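Local atomic coordinates of tryptophane-5-halogenase (Microbispora sp. ATCC PTA-5024, PDB entry 5UAO), a protein that probably chlorinates a tryptophan of the lanthipeptide NAI-107 at the indole 5-position during its biosynthesis, using flavin (FAD). Residues A[71-76]-A[100-105]; A[178-183]-A[288-293]; A[284-287]-A[292-295]; A[308-313]-A[320-325]. All coordinates share one frame; numbering follows the deposited sequence.

In the fold
Three of the contacts (1, 3 and 4) reach one mixed sheet; contact 2 ties a hairpin turn to a helix. Contact 1 is buried beside the isoalloxazine, where a lysine holds a loop whose backbone hydrogen-bonds the flavin. Contact 3, also buried, is the backbone pairing of hairpin 282-288/293-299, and contact 1 meets it through Glu72 and His294. Contact 2 shares Ser292 and Asp293 with contact 3, but lies partly exposed, and its chemistry is a salt bridge to helix 178-191. Contact 4, centred about 24 Å from the centre of the chain, is mainly apolar packing of helix 306-316 on the segment leading into strand 324-327; its Met313 touches Cys284 and Leu295 of contact 3.

Contact 1 of 4, residues A[71-76]-A[100-105]; sequences GEATVS and TWKLGI. With FAD (flavin-adenine dinucleotide), chain E.
The flavin-binding pocket of the halogenase is bordered here by loop 71-76, which Lys102 of segment 100-105 reaches at Thr74. Lys102 NZ donates a hydrogen bond of 2.9 Å to Thr74 O. The donor approaches with a C=O...N angle of 144° and stands 34° out of the carbonyl plane. CG of Lys102 lies anti to the backbone N (chi1 180°) and the chain stays extended beyond it, which carries NZ across from the strand to the loop. On the way CD passes 3.3 Å from the same Thr74 O. Lys102 NZ ends 6.9 Å from FAD O4, a position consistent with the lysine that, in related flavin-dependent tryptophan halogenases, stands between flavin and substrate site; a like role here is inferred. With an alanine in place of Lys102, Thr74 O would probably lose this donor and the loop one of its ties to the strand. The hydroxyl of Thr74 turns to another element, bonding to Tyr174 O. One residue earlier, the backbone of Ala73 pairs with the pyrimidine part of the isoalloxazine: FAD N3 donates to Ala73 O at 2.7 Å, and Ala73 N donates to FAD O4 at 3.2 Å. This two-bond clamp, both bonds nearly straight, fixes the flavin edge against the loop that Lys102 grips at the next residue. Gly71 CA packs 3.3 Å from FAD C4X.

Contact 2 of 4, residues A[178-183]-A[288-293]; sequences NARLVR and PTPESD
Arg180, on the first turn of helix 178-191, and Glu291, in the turn of the beta hairpin formed by strands 282-288 and 293-299, reach toward each other from opposite directions and form a salt bridge. Their flat groups are nearly perpendicular, with guanidinium and carboxylate planes 80° apart, and Glu291 CD sits at the edge of the guanidinium, in its plane. The main bond, Arg180 NH2 to Glu291 OE1, measures 2.9 Å and uses the syn lone pair of OE1. With the planes crossed, the bonds from NH1 to OE1 (3.4 Å) and from NH2 to OE2 (3.5 Å) are only weak. The Arg180 chain bends at chi3 (-73°), turning its guanidinium toward the hairpin, while NE bonds to Val97 O. Glu291 OE1 has a second salt-bridge partner in Arg98. Replacing Arg180 by a leucine is likely to deprive Glu291 of one of these two cationic mates and Val97 O of this donor. Beside the bridge, Pro290 CD lies 3.7 Å from Arg180 NH2. The turn itself is closed internally: Ser292 O accepts both from Thr289 N and from Thr289 OG1, each at 2.9 Å.

Contact 3 of 4, residues A[284-287]-A[292-295]; sequences CWTI and SDHL
His294 O is approached by three groups of the neighbouring strand. Ile287 N donates a hydrogen bond of 2.8 Å that is nearly straight (166°) and lies in the carbonyl plane; Thr286 CA adds a CA-H...O contact at 3.5 Å; and the edge of the Trp285 ring comes up with CD1 at 3.2 Å. The return bond, from His294 N to Ile287 O, is 2.9 Å long, but its donor stands well above the carbonyl plane, so the two halves of this hydrogen-bonded antiparallel pair are not equivalent. Thr286 and Leu295 form the adjacent non-hydrogen-bonded pair, where Leu295 CA points its hydrogen at Trp285 O (3.1 Å). Their side chains lie alongside each other and point the same way, with Thr286 OG1 3.8 Å from Leu295 CG. Thr286 CG2, anti to the backbone N, meets the carboxylate of Asp293, whose charge is paired with Lys271. The Trp285 indole turns back over strand 293-295: with chi1 at 76° its CG sits between the backbone N and the carbonyl carbon, and one face, toward the rim, covers Leu295 C at 3.5 Å from the plane. A water accepts weakly from Trp285 NE1 and donates to Leu295 O, linking the indole to the strand it covers. His294 leads its imidazole away and bonds through ND1 to Glu72. The pairing is that of an antiparallel beta hairpin within the mixed sheet, and its first strand, with Trp285, Ile287 and Pro288, matches the WxWxIP signature of flavin-dependent halogenases, Trp285 lining the FAD pocket.

Contact 4 of 4, residues A[308-313]-A[320-325]; sequences DAAAEM and VTREAL
Helix 306-316 runs past the loop that leads into strand 324-327, and the backbones stay well separated: the nearest CA pairs are Ala310 with Arg322, 7.0 Å apart, and Met313 with Val320, 7.6 Å apart. Met313 N bonds to Ala309 O, and Glu312 N to Asp308 O, so this part of the helix is regular. At the start of the strand, Glu323 and Ala324 both face Thr261 in a classic beta bulge. No hydrogen bond joins the two segments, and side chains bridge the gap. Met313 carries the buried end of the contact. Its CG lies anti to the backbone N (chi1 -176°), and the extended chain brings its terminal methyl CE to 4.1 Å from Val320 CG2, the two side chains crossing at about a right angle. The other branch of Val320, CG1, rests 3.9 Å from Met313 O at the helix backbone. Met313 also packs on Leu295 and Tyr297 of strand 293-299, which places this methionine between the helix and the sheet. The outer end is less certain. Arg322 stretches from CG to NE toward Ala310, and its CD lies 3.7 Å from Ala310 CB, with the guanidinium meeting the methyl obliquely. A long, weak ion pair links Arg322 NH2 to Asp307; as modelled, NH1 lies against Ala310 without a polar partner, a placement the poor order of the residue makes doubtful. The chemistry implies that van der Waals packing at Met313 and Val320 defines the contact, with the poorly ordered arginine adding little directional hold.

Contact 1 of 4, residues A[71-76]-A[100-105]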
loop_
_atom_site.group_PDB
_atom_site.type_symbol
_atom_site.label_atom_id
_atom_site.label_comp_id
_atom_site.label_asym_id
_atom_site.label_seq_id
_atom_site.Cartn_x
_atom_site.Cartn_y
_atom_site.Cartn_z
ATOM N N GLY A 71 3.502 -26.838 12.874
ATOM C CA GLY A 71 4.039 -25.586 12.268
ATOM C C GLY A 71 5.305 -25.040 12.971
ATOM O O GLY A 71 5.198 -24.447 14.077
ATOM N N GLU A 72 6.487 -25.270 12.362
ATOM C CA GLU A 72 7.768 -25.078 13.056
ATOM C C GLU A 72 8.735 -23.993 12.508
ATOM O O GLU A 72 9.644 -23.585 13.235
ATOM C CB GLU A 72 8.500 -26.418 13.179
ATOM C CG GLU A 72 7.723 -27.364 14.111
ATOM C CD GLU A 72 8.381 -28.711 14.383
ATOM O OE1 GLU A 72 9.148 -29.207 13.554
ATOM O OE2 GLU A 72 8.071 -29.266 15.418
ATOM N N ALA A 73 8.550 -23.508 11.296
ATOM C CA ALA A 73 9.451 -22.500 10.761
ATOM C C ALA A 73 8.731 -21.151 10.732
ATOM O O ALA A 73 7.536 -21.113 10.508
ATOM C CB ALA A 73 9.944 -22.847 9.346
ATOM N N THR A 74 9.464 -20.062 10.865
ATOM C CA THR A 74 8.838 -18.748 10.851
ATOM C C THR A 74 9.603 -17.775 9.974
ATOM O O THR A 74 10.538 -18.132 9.232
ATOM C CB THR A 74 8.675 -18.166 12.305
ATOM O OG1 THR A 74 9.962 -17.934 12.897
ATOM C CG2 THR A 74 8.031 -19.161 13.188
ATOM N N VAL A 75 9.193 -16.520 10.043
ATOM C CA VAL A 75 9.866 -15.430 9.311
ATOM C C VAL A 75 10.429 -14.425 10.337
ATOM O O VAL A 75 10.042 -14.438 11.524
ATOM C CB VAL A 75 8.910 -14.709 8.321
ATOM C CG1 VAL A 75 8.393 -15.618 7.244
ATOM C CG2 VAL A 75 7.771 -14.001 9.042
ATOM N N SER A 76 11.238 -13.492 9.844
ATOM C CA SER A 76 11.988 -12.601 10.686
ATOM C C SER A 76 11.096 -11.769 11.610
ATOM O O SER A 76 11.396 -11.591 12.828
ATOM C CB SER A 76 12.958 -11.768 9.838
ATOM O OG SER A 76 12.158 -10.927 9.071
ATOM N N THR A 100 16.410 -23.176 16.708
ATOM C CA THR A 100 17.457 -22.962 15.739
ATOM C C THR A 100 17.152 -21.783 14.816
ATOM O O THR A 100 16.073 -21.140 14.899
ATOM C CB THR A 100 17.694 -24.195 14.878
ATOM O OG1 THR A 100 16.481 -24.511 14.265
ATOM C CG2 THR A 100 18.115 -25.341 15.734
ATOM N N TRP A 101 18.107 -21.482 13.952
ATOM C CA TRP A 101 18.086 -20.282 13.213
ATOM C C TRP A 101 17.814 -20.563 11.757
ATOM O O TRP A 101 18.358 -21.517 11.173
ATOM C CB TRP A 101 19.385 -19.468 13.333
ATOM C CG TRP A 101 19.642 -18.907 14.691
ATOM C CD1 TRP A 101 18.759 -18.689 15.711
ATOM C CD2 TRP A 101 20.929 -18.561 15.189
ATOM N NE1 TRP A 101 19.455 -18.187 16.849
ATOM C CE2 TRP A 101 20.778 -18.120 16.534
ATOM C CE3 TRP A 101 22.200 -18.585 14.624
ATOM C CZ2 TRP A 101 21.868 -17.653 17.300
ATOM C CZ3 TRP A 101 23.265 -18.118 15.380
ATOM C CH2 TRP A 101 23.084 -17.665 16.709
ATOM N N LYS A 102 17.027 -19.668 11.190
ATOM C CA LYS A 102 16.635 -19.740 9.744
ATOM C C LYS A 102 17.051 -18.431 9.047
ATOM O O LYS A 102 16.545 -17.364 9.364
ATOM C CB LYS A 102 15.161 -19.982 9.658
ATOM C CG LYS A 102 14.640 -20.069 8.240
ATOM C CD LYS A 102 13.126 -19.910 8.203
ATOM C CE LYS A 102 12.614 -19.941 6.788
ATOM N NZ LYS A 102 11.171 -19.602 6.784
ATOM N N LEU A 103 18.067 -18.512 8.202
ATOM C CA LEU A 103 18.622 -17.409 7.456
ATOM C C LEU A 103 17.862 -17.260 6.139
ATOM O O LEU A 103 17.954 -16.220 5.426
ATOM C CB LEU A 103 20.106 -17.682 7.124
ATOM C CG LEU A 103 21.065 -17.775 8.312
ATOM C CD1 LEU A 103 22.495 -17.883 7.876
ATOM C CD2 LEU A 103 20.882 -16.554 9.161
ATOM N N GLY A 104 17.110 -18.296 5.837
ATOM C CA GLY A 104 16.287 -18.333 4.634
ATOM C C GLY A 104 15.820 -19.737 4.303
ATOM O O GLY A 104 15.757 -20.617 5.166
ATOM N N ILE A 105 15.402 -19.900 3.040
ATOM C CA ILE A 105 14.985 -21.172 2.521
ATOM C C ILE A 105 15.940 -21.584 1.379
ATOM O O ILE A 105 16.240 -20.794 0.457
ATOM C CB ILE A 105 13.556 -21.122 1.954
ATOM C CG1 ILE A 105 12.548 -20.734 3.028
ATOM C CG2 ILE A 105 13.236 -22.435 1.289
ATOM C CD1 ILE A 105 11.134 -20.446 2.574
HETATM P PA FAD E . -4.853 -26.311 15.867
HETATM O O1A FAD E . -3.370 -26.497 16.186
HETATM O O2A FAD E . -5.622 -27.257 14.926
HETATM O O5B FAD E . -5.677 -26.113 17.234
HETATM C C5B FAD E . -7.081 -26.201 17.365
HETATM C C4B FAD E . -7.399 -26.167 18.849
HETATM O O4B FAD E . -8.822 -26.023 18.826
HETATM C C3B FAD E . -7.082 -27.422 19.687
HETATM O O3B FAD E . -6.534 -27.088 21.060
HETATM C C2B FAD E . -8.441 -28.118 19.817
HETATM O O2B FAD E . -8.610 -28.973 21.020
HETATM C C1B FAD E . -9.370 -26.903 19.813
HETATM N N9A FAD E . -10.764 -27.286 19.485
HETATM C C8A FAD E . -11.237 -27.685 18.267
HETATM N N7A FAD E . -12.574 -27.931 18.362
HETATM C C5A FAD E . -12.928 -27.706 19.652
HETATM C C6A FAD E . -14.165 -27.847 20.410
HETATM N N6A FAD E . -15.305 -28.256 19.777
HETATM N N1A FAD E . -14.135 -27.512 21.692
HETATM C C2A FAD E . -13.024 -27.078 22.319
HETATM N N3A FAD E . -11.859 -26.957 21.682
HETATM C C4A FAD E . -11.769 -27.260 20.373
HETATM N N1 FAD E . 2.970 -22.429 10.099
HETATM C C2 FAD E . 4.197 -21.815 10.193
HETATM O O2 FAD E . 4.295 -20.635 10.660
HETATM N N3 FAD E . 5.337 -22.450 9.809
HETATM C C4 FAD E . 5.355 -23.706 9.318
HETATM O O4 FAD E . 6.471 -24.202 8.970
HETATM C C4X FAD E . 4.040 -24.423 9.200
HETATM N N5 FAD E . 3.914 -25.667 8.660
HETATM C C5X FAD E . 2.719 -26.297 8.558
HETATM C C6 FAD E . 2.664 -27.567 7.998
HETATM C C7 FAD E . 1.461 -28.231 7.844
HETATM C C7M FAD E . 1.364 -29.613 7.269
HETATM C C8 FAD E . 0.227 -27.615 8.328
HETATM C C8M FAD E . -1.081 -28.360 8.164
HETATM C C9 FAD E . 0.277 -26.345 8.877
HETATM C C9A FAD E . 1.465 -25.622 9.006
HETATM N N10 FAD E . 1.517 -24.294 9.557
HETATM C C10 FAD E . 2.813 -23.689 9.635
HETATM C "C1'" FAD E . 0.374 -23.527 10.141
HETATM C "C2'" FAD E . 0.607 -23.692 11.720
HETATM O "O2'" FAD E . 0.724 -25.103 11.849
HETATM C "C3'" FAD E . -0.359 -23.587 12.953
HETATM O "O3'" FAD E . -0.007 -24.178 14.260
HETATM C "C4'" FAD E . -1.456 -24.594 12.767
HETATM O "O4'" FAD E . -1.368 -25.227 11.454
HETATM C "C5'" FAD E . -2.740 -23.871 13.176
HETATM O "O5'" FAD E . -2.772 -23.680 14.561
HETATM P P FAD E . -4.288 -23.549 15.161
HETATM O O1P FAD E . -5.088 -22.653 14.316
HETATM O O2P FAD E . -4.005 -23.121 16.595
HETATM O O3P FAD E . -5.084 -24.905 15.060
#

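Contact 2 of 4, residues A[178-183]-A[288-293]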
loop_
_atom_site.group_PDB
_atom_site.type_symbol
_atom_site.label_atom_id
_atom_site.label_comp_id
_atom_site.label_asym_id
_atom_site.label_seq_id
_atom_site.Cartn_x
_atom_site.Cartn_y
_atom_site.Cartn_z
ATOM N N ASN A 178 7.516 -27.847 17.865
ATOM C CA ASN A 178 6.185 -27.491 18.196
ATOM C C ASN A 178 5.707 -27.893 19.563
ATOM O O ASN A 178 5.017 -27.113 20.216
ATOM C CB ASN A 178 5.178 -28.045 17.190
ATOM C CG ASN A 178 3.904 -27.306 17.289
ATOM O OD1 ASN A 178 3.864 -26.077 17.017
ATOM N ND2 ASN A 178 2.867 -27.975 17.776
ATOM N N ALA A 179 6.051 -29.103 19.988
ATOM C CA ALA A 179 5.674 -29.536 21.322
ATOM C C ALA A 179 6.351 -28.655 22.406
ATOM O O ALA A 179 5.642 -28.200 23.303
ATOM C CB ALA A 179 5.906 -31.034 21.527
ATOM N N ARG A 180 7.632 -28.292 22.260
ATOM C CA ARG A 180 8.258 -27.431 23.260
ATOM C C ARG A 180 7.660 -26.071 23.222
ATOM O O ARG A 180 7.522 -25.457 24.280
ATOM C CB ARG A 180 9.785 -27.247 23.121
ATOM C CG ARG A 180 10.619 -28.439 23.571
ATOM C CD ARG A 180 12.095 -28.130 23.642
ATOM N NE ARG A 180 12.742 -28.019 22.322
ATOM C CZ ARG A 180 13.251 -29.043 21.607
ATOM N NH1 ARG A 180 13.157 -30.296 22.022
ATOM N NH2 ARG A 180 13.851 -28.824 20.452
ATOM N N LEU A 181 7.346 -25.551 22.031
ATOM C CA LEU A 181 6.788 -24.199 21.955
ATOM C C LEU A 181 5.472 -24.072 22.644
ATOM O O LEU A 181 5.213 -23.087 23.415
ATOM C CB LEU A 181 6.642 -23.696 20.507
ATOM C CG LEU A 181 5.991 -22.322 20.343
ATOM C CD1 LEU A 181 6.840 -21.213 20.947
ATOM C CD2 LEU A 181 5.717 -22.045 18.869
ATOM N N VAL A 182 4.580 -24.992 22.296
ATOM C CA VAL A 182 3.284 -25.030 22.941
ATOM C C VAL A 182 3.325 -25.148 24.464
ATOM O O VAL A 182 2.527 -24.500 25.135
ATOM C CB VAL A 182 2.306 -26.050 22.298
ATOM C CG1 VAL A 182 0.984 -26.010 23.061
ATOM C CG2 VAL A 182 1.995 -25.616 20.872
ATOM N N ARG A 183 4.207 -26.000 24.976
ATOM C CA ARG A 183 4.290 -26.234 26.403
ATOM C C ARG A 183 4.732 -24.904 27.062
ATOM O O ARG A 183 4.211 -24.501 28.069
ATOM C CB ARG A 183 5.269 -27.379 26.707
ATOM C CG ARG A 183 5.493 -27.603 28.195
ATOM C CD ARG A 183 6.236 -28.896 28.441
ATOM N NE ARG A 183 7.018 -28.877 29.680
ATOM C CZ ARG A 183 6.549 -29.161 30.899
ATOM N NH1 ARG A 183 5.265 -29.487 31.090
ATOM N NH2 ARG A 183 7.380 -29.115 31.941
ATOM N N PRO A 288 15.508 -28.024 10.717
ATOM C CA PRO A 288 16.408 -28.481 11.803
ATOM C C PRO A 288 15.914 -28.112 13.194
ATOM O O PRO A 288 15.493 -26.967 13.408
ATOM C CB PRO A 288 17.690 -27.719 11.493
ATOM C CG PRO A 288 17.684 -27.651 10.019
ATOM C CD PRO A 288 16.268 -27.287 9.697
ATOM N N THR A 289 15.944 -29.074 14.114
ATOM C CA THR A 289 15.884 -28.801 15.570
ATOM C C THR A 289 17.206 -29.286 16.188
ATOM O O THR A 289 18.000 -29.929 15.479
ATOM C CB THR A 289 14.686 -29.461 16.280
ATOM O OG1 THR A 289 14.909 -30.874 16.344
ATOM C CG2 THR A 289 13.383 -29.171 15.579
ATOM N N PRO A 290 17.487 -28.959 17.470
ATOM C CA PRO A 290 18.810 -29.431 17.962
ATOM C C PRO A 290 18.920 -30.961 17.987
ATOM O O PRO A 290 19.984 -31.484 17.710
ATOM C CB PRO A 290 18.946 -28.779 19.370
ATOM C CG PRO A 290 18.051 -27.550 19.283
ATOM C CD PRO A 290 16.875 -27.993 18.406
ATOM N N GLU A 291 17.822 -31.662 18.143
ATOM C CA GLU A 291 17.874 -33.124 18.329
ATOM C C GLU A 291 17.847 -33.893 16.984
ATOM O O GLU A 291 18.445 -34.932 16.899
ATOM C CB GLU A 291 16.810 -33.623 19.353
ATOM C CG GLU A 291 15.344 -33.479 18.981
ATOM C CD GLU A 291 14.727 -32.057 19.226
ATOM O OE1 GLU A 291 15.483 -31.112 19.701
ATOM O OE2 GLU A 291 13.481 -31.891 18.890
ATOM N N SER A 292 17.207 -33.358 15.950
ATOM C CA SER A 292 17.077 -33.987 14.633
ATOM C C SER A 292 16.471 -33.033 13.559
ATOM O O SER A 292 16.005 -31.959 13.888
ATOM C CB SER A 292 16.172 -35.192 14.736
ATOM O OG SER A 292 14.849 -34.766 15.040
ATOM N N ASP A 293 16.509 -33.448 12.307
ATOM C CA ASP A 293 15.797 -32.783 11.222
ATOM C C ASP A 293 14.332 -33.254 11.245
ATOM O O ASP A 293 14.054 -34.452 11.329
ATOM C CB ASP A 293 16.431 -33.052 9.894
ATOM C CG ASP A 293 17.681 -32.219 9.638
ATOM O OD1 ASP A 293 17.860 -31.148 10.233
ATOM O OD2 ASP A 293 18.434 -32.557 8.710
#

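Contact 3 of 4, residues A[284-287]-A[292-295]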
loop_
_atom_site.group_PDB
_atom_site.type_symbol
_atom_site.label_atom_id
_atom_site.label_comp_id
_atom_site.label_asym_id
_atom_site.label_seq_id
_atom_site.Cartn_x
_atom_site.Cartn_y
_atom_site.Cartn_z
ATOM N N CYS A 284 9.038 -31.502 -0.100
ATOM C CA CYS A 284 9.318 -31.927 1.238
ATOM C C CYS A 284 10.132 -30.866 1.981
ATOM O O CYS A 284 11.090 -30.354 1.449
ATOM C CB CYS A 284 10.058 -33.299 1.235
ATOM S SG CYS A 284 10.262 -34.038 2.871
ATOM N N TRP A 285 9.707 -30.509 3.173
ATOM C CA TRP A 285 10.480 -29.563 4.029
ATOM C C TRP A 285 11.459 -30.312 4.862
ATOM O O TRP A 285 11.201 -31.473 5.232
ATOM C CB TRP A 285 9.575 -28.722 4.927
ATOM C CG TRP A 285 8.971 -29.366 6.162
ATOM C CD1 TRP A 285 9.604 -29.673 7.336
ATOM C CD2 TRP A 285 7.600 -29.682 6.368
ATOM N NE1 TRP A 285 8.702 -30.194 8.244
ATOM C CE2 TRP A 285 7.456 -30.155 7.676
ATOM C CE3 TRP A 285 6.487 -29.606 5.572
ATOM C CZ2 TRP A 285 6.223 -30.560 8.198
ATOM C CZ3 TRP A 285 5.242 -29.985 6.109
ATOM C CH2 TRP A 285 5.134 -30.496 7.355
ATOM N N THR A 286 12.534 -29.604 5.222
ATOM C CA THR A 286 13.496 -30.044 6.212
ATOM C C THR A 286 13.751 -28.868 7.145
ATOM O O THR A 286 14.306 -27.832 6.713
ATOM C CB THR A 286 14.842 -30.473 5.587
ATOM O OG1 THR A 286 14.673 -31.560 4.668
ATOM C CG2 THR A 286 15.796 -30.974 6.688
ATOM N N ILE A 287 13.320 -29.023 8.400
ATOM C CA ILE A 287 13.383 -27.989 9.431
ATOM C C ILE A 287 14.275 -28.544 10.568
ATOM O O ILE A 287 13.826 -29.432 11.318
ATOM C CB ILE A 287 11.948 -27.620 9.932
ATOM C CG1 ILE A 287 11.189 -26.885 8.827
ATOM C CG2 ILE A 287 12.020 -26.803 11.206
ATOM C CD1 ILE A 287 9.714 -26.715 9.089
ATOM N N SER A 292 17.207 -33.358 15.950
ATOM C CA SER A 292 17.077 -33.987 14.633
ATOM C C SER A 292 16.471 -33.033 13.559
ATOM O O SER A 292 16.005 -31.959 13.888
ATOM C CB SER A 292 16.172 -35.192 14.736
ATOM O OG SER A 292 14.849 -34.766 15.040
ATOM N N ASP A 293 16.509 -33.448 12.307
ATOM C CA ASP A 293 15.797 -32.783 11.222
ATOM C C ASP A 293 14.332 -33.254 11.245
ATOM O O ASP A 293 14.054 -34.452 11.329
ATOM C CB ASP A 293 16.431 -33.052 9.894
ATOM C CG ASP A 293 17.681 -32.219 9.638
ATOM O OD1 ASP A 293 17.860 -31.148 10.233
ATOM O OD2 ASP A 293 18.434 -32.557 8.710
ATOM N N HIS A 294 13.402 -32.277 11.212
ATOM C CA HIS A 294 11.974 -32.535 11.086
ATOM C C HIS A 294 11.570 -32.357 9.603
ATOM O O HIS A 294 11.825 -31.334 8.968
ATOM C CB HIS A 294 11.182 -31.632 11.952
ATOM C CG HIS A 294 11.337 -31.901 13.402
ATOM N ND1 HIS A 294 10.518 -31.320 14.342
ATOM C CD2 HIS A 294 12.178 -32.710 14.088
ATOM C CE1 HIS A 294 10.805 -31.803 15.543
ATOM N NE2 HIS A 294 11.876 -32.561 15.420
ATOM N N LEU A 295 10.955 -33.386 9.056
ATOM C CA LEU A 295 10.628 -33.398 7.647
ATOM C C LEU A 295 9.114 -33.524 7.431
ATOM O O LEU A 295 8.396 -34.110 8.240
ATOM C CB LEU A 295 11.364 -34.565 6.970
ATOM C CG LEU A 295 12.769 -34.265 6.510
ATOM C CD1 LEU A 295 13.742 -34.110 7.637
ATOM C CD2 LEU A 295 13.241 -35.432 5.670
HETATM O O HOH W 1 7.961 -32.528 10.597
#

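Contact 4 of 4, residues A[308-313]-A[320-325]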
loop_
_atom_site.group_PDB
_atom_site.type_symbol
_atom_site.label_atom_id
_atom_site.label_comp_id
_atom_site.label_asym_id
_atom_site.label_seq_id
_atom_site.Cartn_x
_atom_site.Cartn_y
_atom_site.Cartn_z
ATOM N N ASP A 308 2.390 -44.617 -0.508
ATOM C CA ASP A 308 3.372 -44.416 -1.570
ATOM C C ASP A 308 4.162 -43.121 -1.332
ATOM O O ASP A 308 5.354 -43.080 -1.587
ATOM C CB ASP A 308 2.717 -44.424 -2.922
ATOM C CG ASP A 308 2.156 -45.825 -3.308
ATOM O OD1 ASP A 308 2.547 -46.846 -2.672
ATOM O OD2 ASP A 308 1.375 -45.895 -4.284
ATOM N N ALA A 309 3.532 -42.100 -0.772
ATOM C CA ALA A 309 4.268 -40.857 -0.416
ATOM C C ALA A 309 5.284 -41.096 0.664
ATOM O O ALA A 309 6.430 -40.685 0.534
ATOM C CB ALA A 309 3.312 -39.784 0.071
ATOM N N ALA A 310 4.878 -41.804 1.709
ATOM C CA ALA A 310 5.808 -42.214 2.742
ATOM C C ALA A 310 6.953 -43.069 2.190
ATOM O O ALA A 310 8.116 -42.831 2.559
ATOM C CB ALA A 310 5.092 -42.884 3.886
ATOM N N ALA A 311 6.684 -43.919 1.189
ATOM C CA ALA A 311 7.733 -44.739 0.572
ATOM C C ALA A 311 8.733 -43.910 -0.239
ATOM O O ALA A 311 9.944 -44.188 -0.224
ATOM C CB ALA A 311 7.147 -45.861 -0.320
ATOM N N GLU A 312 8.210 -42.910 -0.972
ATOM C CA GLU A 312 9.038 -41.981 -1.725
ATOM C C GLU A 312 9.936 -41.176 -0.752
ATOM O O GLU A 312 11.111 -40.966 -0.983
ATOM C CB GLU A 312 8.199 -41.063 -2.556
ATOM C CG GLU A 312 9.008 -40.264 -3.539
ATOM C CD GLU A 312 8.259 -39.091 -4.098
ATOM O OE1 GLU A 312 7.014 -39.208 -4.263
ATOM O OE2 GLU A 312 8.923 -38.088 -4.495
ATOM N N MET A 313 9.347 -40.696 0.304
ATOM C CA MET A 313 10.079 -39.892 1.266
ATOM C C MET A 313 11.272 -40.687 1.850
ATOM O O MET A 313 12.360 -40.144 2.037
ATOM C CB MET A 313 9.083 -39.480 2.365
ATOM C CG MET A 313 9.634 -38.564 3.409
ATOM S SD MET A 313 8.296 -38.058 4.536
ATOM C CE MET A 313 9.127 -36.830 5.460
ATOM N N VAL A 320 14.489 -41.849 7.404
ATOM C CA VAL A 320 13.495 -40.914 7.961
ATOM C C VAL A 320 12.440 -41.769 8.668
ATOM O O VAL A 320 12.112 -42.829 8.194
ATOM C CB VAL A 320 12.867 -40.028 6.858
ATOM C CG1 VAL A 320 12.033 -40.850 5.865
ATOM C CG2 VAL A 320 12.025 -38.905 7.455
ATOM N N THR A 321 11.958 -41.359 9.819
ATOM C CA THR A 321 10.801 -42.061 10.380
ATOM C C THR A 321 9.485 -41.640 9.737
ATOM O O THR A 321 9.386 -40.698 8.925
ATOM C CB THR A 321 10.680 -41.758 11.822
ATOM O OG1 THR A 321 10.281 -40.372 11.955
ATOM C CG2 THR A 321 12.062 -42.003 12.465
ATOM N N ARG A 322 8.442 -42.337 10.088
ATOM C CA ARG A 322 7.110 -41.985 9.593
ATOM C C ARG A 322 6.274 -41.756 10.813
ATOM O O ARG A 322 5.969 -42.695 11.509
ATOM C CB ARG A 322 6.559 -43.160 8.748
ATOM C CG ARG A 322 5.064 -43.091 8.398
ATOM C CD ARG A 322 4.721 -44.148 7.344
ATOM N NE ARG A 322 3.276 -44.401 7.129
ATOM C CZ ARG A 322 2.404 -43.574 6.538
ATOM N NH1 ARG A 322 2.779 -42.381 6.124
ATOM N NH2 ARG A 322 1.133 -43.924 6.381
ATOM N N GLU A 323 5.916 -40.511 11.081
ATOM C CA GLU A 323 5.273 -40.160 12.334
ATOM C C GLU A 323 3.797 -39.937 12.211
ATOM O O GLU A 323 3.034 -40.410 13.065
ATOM C CB GLU A 323 5.906 -38.902 12.995
ATOM N N ALA A 324 3.385 -39.123 11.240
ATOM C CA ALA A 324 1.983 -38.651 11.177
ATOM C C ALA A 324 1.576 -38.344 9.732
ATOM O O ALA A 324 2.420 -38.045 8.881
ATOM C CB ALA A 324 1.789 -37.436 12.056
ATOM N N LEU A 325 0.292 -38.487 9.450
ATOM C CA LEU A 325 -0.321 -37.985 8.220
ATOM C C LEU A 325 -1.250 -36.808 8.622
ATOM O O LEU A 325 -2.124 -36.970 9.466
ATOM C CB LEU A 325 -1.161 -39.055 7.566
ATOM C CG LEU A 325 -1.994 -38.624 6.346
ATOM C CD1 LEU A 325 -1.134 -38.312 5.133
ATOM C CD2 LEU A 325 -2.940 -39.785 6.067
#